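Local coordinates for SnoaL-like domain-containing protein (Burkholderia xenovorans LB400, PDB 3EN8) that is of unknown function but adopts the NTF2-like fold of the SnoaL-like family, forms a two-chain assembly and binds a calcium ion in the crystal, at residues A20-F23 against D24-H27; C36-P39 against Q40-E43. All coordinates share one frame; numbering follows the deposited sequence.

Contact 1 of 2, residues A20-F23 against D24-H27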
loop_
_atom_site.group_PDB
_atom_site.type_symbol
_atom_site.label_atom_id
_atom_site.label_comp_id
_atom_site.label_asym_id
_atom_site.label_seq_id
_atom_site.Cartn_x
_atom_site.Cartn_y
_atom_site.Cartn_z
ATOM N N ALA A 20 -18.284 -11.385 1.329
ATOM C CA ALA A 20 -19.516 -12.118 1.676
ATOM C C ALA A 20 -20.189 -11.499 2.886
ATOM O O ALA A 20 -21.383 -11.719 3.155
ATOM C CB ALA A 20 -19.211 -13.574 1.938
ATOM N N GLY A 21 -19.420 -10.683 3.596
ATOM C CA GLY A 21 -19.921 -10.014 4.805
ATOM C C GLY A 21 -20.013 -10.976 5.970
ATOM O O GLY A 21 -20.796 -10.798 6.902
ATOM N N ASP A 22 -19.224 -12.030 5.866
ATOM C CA ASP A 22 -19.057 -13.022 6.941
ATOM C C ASP A 22 -18.012 -12.523 7.946
ATOM O O ASP A 22 -16.851 -12.871 7.877
ATOM C CB ASP A 22 -18.655 -14.391 6.380
ATOM C CG ASP A 22 -18.678 -15.489 7.441
ATOM O OD1 ASP A 22 -18.690 -15.149 8.647
ATOM O OD2 ASP A 22 -18.651 -16.691 7.070
ATOM N N PHE A 23 -18.472 -11.726 8.905
ATOM C CA PHE A 23 -17.555 -10.947 9.756
ATOM C C PHE A 23 -16.768 -11.858 10.671
ATOM O O PHE A 23 -15.629 -11.563 11.022
ATOM C CB PHE A 23 -18.295 -9.886 10.569
ATOM C CG PHE A 23 -19.038 -8.904 9.716
ATOM C CD1 PHE A 23 -18.356 -7.999 8.933
ATOM C CD2 PHE A 23 -20.411 -8.894 9.689
ATOM C CE1 PHE A 23 -19.051 -7.102 8.124
ATOM C CE2 PHE A 23 -21.098 -7.996 8.889
ATOM C CZ PHE A 23 -20.403 -7.105 8.114
ATOM N N ASP A 24 -17.353 -13.005 10.987
ATOM C CA ASP A 24 -16.659 -13.983 11.837
ATOM C C ASP A 24 -15.483 -14.536 11.045
ATOM O O ASP A 24 -14.344 -14.546 11.501
ATOM C CB ASP A 24 -17.571 -15.139 12.272
ATOM C CG ASP A 24 -18.428 -14.801 13.470
ATOM O OD1 ASP A 24 -18.167 -13.768 14.124
ATOM O OD2 ASP A 24 -19.380 -15.581 13.752
ATOM N N ALA A 25 -15.786 -14.982 9.839
ATOM C CA ALA A 25 -14.775 -15.620 8.988
ATOM C C ALA A 25 -13.699 -14.602 8.647
ATOM O O ALA A 25 -12.511 -14.917 8.570
ATOM C CB ALA A 25 -15.405 -16.208 7.707
ATOM N N GLU A 26 -14.147 -13.369 8.492
ATOM C CA GLU A 26 -13.274 -12.268 8.103
ATOM C C GLU A 26 -12.240 -11.981 9.175
ATOM O O GLU A 26 -11.210 -11.385 8.894
ATOM C CB GLU A 26 -14.073 -11.007 7.798
ATOM C CG GLU A 26 -13.251 -9.881 7.239
ATOM C CD GLU A 26 -14.051 -8.625 6.984
ATOM O OE1 GLU A 26 -15.240 -8.606 7.306
ATOM O OE2 GLU A 26 -13.474 -7.675 6.426
ATOM N N HIS A 27 -12.515 -12.404 10.409
ATOM C CA HIS A 27 -11.615 -12.037 11.500
ATOM C C HIS A 27 -10.891 -13.206 12.099
ATOM O O HIS A 27 -10.151 -13.075 13.056
ATOM C CB HIS A 27 -12.315 -11.131 12.506
ATOM C CG HIS A 27 -12.651 -9.807 11.911
ATOM N ND1 HIS A 27 -13.787 -9.610 11.159
ATOM C CD2 HIS A 27 -11.961 -8.644 11.862
ATOM C CE1 HIS A 27 -13.804 -8.364 10.711
ATOM N NE2 HIS A 27 -12.706 -7.761 11.114
#
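A chi1 of -171° carries CG of D22 away from its own nitrogen, and the carboxylate thereby comes up to A25 in the first turn of the short helix. H27 is turned differently: its CG lies anti to the carbonyl carbon (chi1 -66°), which turns the imidazole back along the chain to the carbonyl of F23. D22 is the N-cap. Its OD1 accepts from A25 N at 3.1 Å in a nearly straight bond, the N-H arriving from above the carboxylate plane, while OD2 rests on the methyl of A25, 3.3 Å from its CB. The backbone of D22 joins in as well, since E26 N reaches D22 O at 2.8 Å and closes the first helical turn. At the far end of that turn H27 ND1 donates to F23 O over 2.7 Å, the oxygen lying in the ring plane of the histidine and the nitrogen in the carbonyl plane. This bond, in which ND1 is the donor, fixes the rotation of the imidazole. F23 and E26 run side by side in the same direction, with ring and carboxylate planes 25° apart and E26 OE1 3.6 Å from F23 CD1. The other oxygen, E26 OE2, is hydrogen-bonded to the S18 hydroxyl, in helix 3-20.

Just upstream, G21, with positive phi, is the C-prime residue of the Schellman motif that ends helix 3-20, so helix stop and helix start follow each other directly. A25 and E26 lean on A17 of that helix. On the side of helix 48-57, F23 packs on Q52 and S56, H27 touches Q52 and R55, and D24 OD1 takes a hydrogen bond from Q52 NE2, so the short helix touches both helix 3-20 and helix 48-57.

Contact 2 of 2, residues C36-P39 against Q40-E43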
loop_
_atom_site.group_PDB
_atom_site.type_symbol
_atom_site.label_atom_id
_atom_site.label_comp_id
_atom_site.label_asym_id
_atom_site.label_seq_id
_atom_site.Cartn_x
_atom_site.Cartn_y
_atom_site.Cartn_z
ATOM N N CYS A 36 -4.844 -2.685 13.935
ATOM C CA CYS A 36 -5.172 -2.215 12.602
ATOM C C CYS A 36 -5.109 -0.701 12.572
ATOM O O CYS A 36 -5.814 -0.030 13.308
ATOM C CB CYS A 36 -6.551 -2.686 12.157
ATOM S SG CYS A 36 -6.865 -2.341 10.399
ATOM N N ASP A 37 -4.239 -0.210 11.705
ATOM C CA ASP A 37 -3.946 1.233 11.547
ATOM C C ASP A 37 -4.503 1.792 10.246
ATOM O O ASP A 37 -4.412 1.172 9.181
ATOM C CB ASP A 37 -2.437 1.453 11.502
ATOM C CG ASP A 37 -1.738 1.154 12.804
ATOM O OD1 ASP A 37 -2.411 1.017 13.853
ATOM O OD2 ASP A 37 -0.480 1.053 12.775
ATOM N N TYR A 38 -5.065 2.988 10.358
ATOM C CA TYR A 38 -5.421 3.814 9.233
ATOM C C TYR A 38 -4.537 5.063 9.242
ATOM O O TYR A 38 -4.892 6.072 9.879
ATOM C CB TYR A 38 -6.899 4.263 9.315
ATOM C CG TYR A 38 -7.921 3.162 9.516
ATOM C CD1 TYR A 38 -7.782 1.913 8.902
ATOM C CD2 TYR A 38 -9.052 3.381 10.276
ATOM C CE1 TYR A 38 -8.722 0.927 9.061
ATOM C CE2 TYR A 38 -10.007 2.393 10.442
ATOM C CZ TYR A 38 -9.836 1.162 9.836
ATOM O OH TYR A 38 -10.790 0.185 9.989
ATOM N N PRO A 39 -3.396 5.020 8.523
ATOM C CA PRO A 39 -2.484 6.172 8.639
ATOM C C PRO A 39 -3.106 7.460 8.138
ATOM O O PRO A 39 -2.712 8.535 8.552
ATOM C CB PRO A 39 -1.264 5.721 7.812
ATOM C CG PRO A 39 -1.227 4.239 8.042
ATOM C CD PRO A 39 -2.708 3.838 7.975
ATOM N N GLN A 40 -4.108 7.357 7.282
ATOM C CA GLN A 40 -4.696 8.562 6.669
ATOM C C GLN A 40 -5.380 9.418 7.715
ATOM O O GLN A 40 -5.530 10.651 7.573
ATOM C CB GLN A 40 -5.705 8.218 5.574
ATOM C CG GLN A 40 -5.087 7.705 4.293
ATOM C CD GLN A 40 -6.113 6.977 3.439
ATOM O OE1 GLN A 40 -6.287 5.743 3.520
ATOM N NE2 GLN A 40 -6.812 7.733 2.634
ATOM N N SER A 41 -5.821 8.750 8.779
ATOM C CA SER A 41 -6.552 9.404 9.880
ATOM C C SER A 41 -5.838 9.359 11.232
ATOM O O SER A 41 -6.260 10.011 12.177
ATOM C CB SER A 41 -7.944 8.775 10.026
ATOM O OG SER A 41 -7.784 7.434 10.482
ATOM N N GLY A 42 -4.760 8.598 11.306
ATOM C CA GLY A 42 -3.966 8.466 12.522
ATOM C C GLY A 42 -4.596 7.519 13.522
ATOM O O GLY A 42 -4.185 7.457 14.690
ATOM N N GLU A 43 -5.584 6.762 13.054
ATOM C CA GLU A 43 -6.347 5.870 13.942
ATOM C C GLU A 43 -5.682 4.509 14.042
ATOM O O GLU A 43 -5.173 3.965 13.048
ATOM C CB GLU A 43 -7.778 5.670 13.469
ATOM C CG GLU A 43 -8.591 6.905 13.478
ATOM C CD GLU A 43 -9.931 6.676 12.873
ATOM O OE1 GLU A 43 -10.008 6.675 11.632
ATOM O OE2 GLU A 43 -10.919 6.524 13.629
#
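Y38 and E43 face each other as an antiparallel hydrogen-bonded pair, and backbone bonds dominate the turn between them. Y38 N donates to E43 O at 2.9 Å, and Y38 O accepts from G42 N (2.9 Å) and S41 N (3.0 Å), with a weak third bond from E43 N. Because G42, with positive phi, and E43 both stand against Y38, this is a G1 beta bulge where the turn passes into strand 43-46, in the hairpin with strand 34-38. Among side chains, the S41 hydroxyl donates to E43 OE1 at 2.6 Å, on the lone pair away from the other carboxylate oxygen; a chi1 of 68° sets OG facing that acceptor. At the tyrosine edge, E43 OE1 lies in the ring plane, 3.7 Å from Y38 CD2; S41 OG also lies 3.5 Å from Y38 CB. D37 OD1 forms a salt bridge with R44 in the same chain, and E43 OE1 one with R120 of the second subunit, while Q40 NE2 donates to D112 O of that subunit. E43 also pairs with an antiparallel strand there, continuing the sheet across the interface. Held by serine and arginine together, the buried E43 carboxylate is probably stabilised as an anion.

Contact 1 closes before contact 2 opens, and the calcium ligands D32 and D33 fall in the chain between them. The centres of the two contacts are 21 Å apart and their nearest atoms about 8 Å, so they do not touch. Helix 48-57 spans the gap: F23 and H27 lean on it from contact 1, C36 from contact 2, and R55 meets both H27 and C36. The side chain of H27 is about 10 Å from that of D32, and that of C36 about 11 Å from that of D33; these two protein ligands of the metal belong to neither contact. Tetraethylene glycol, probably from the crystallisation liquor, lies about 4 Å from the Y38 side chain, perhaps marking a pocket.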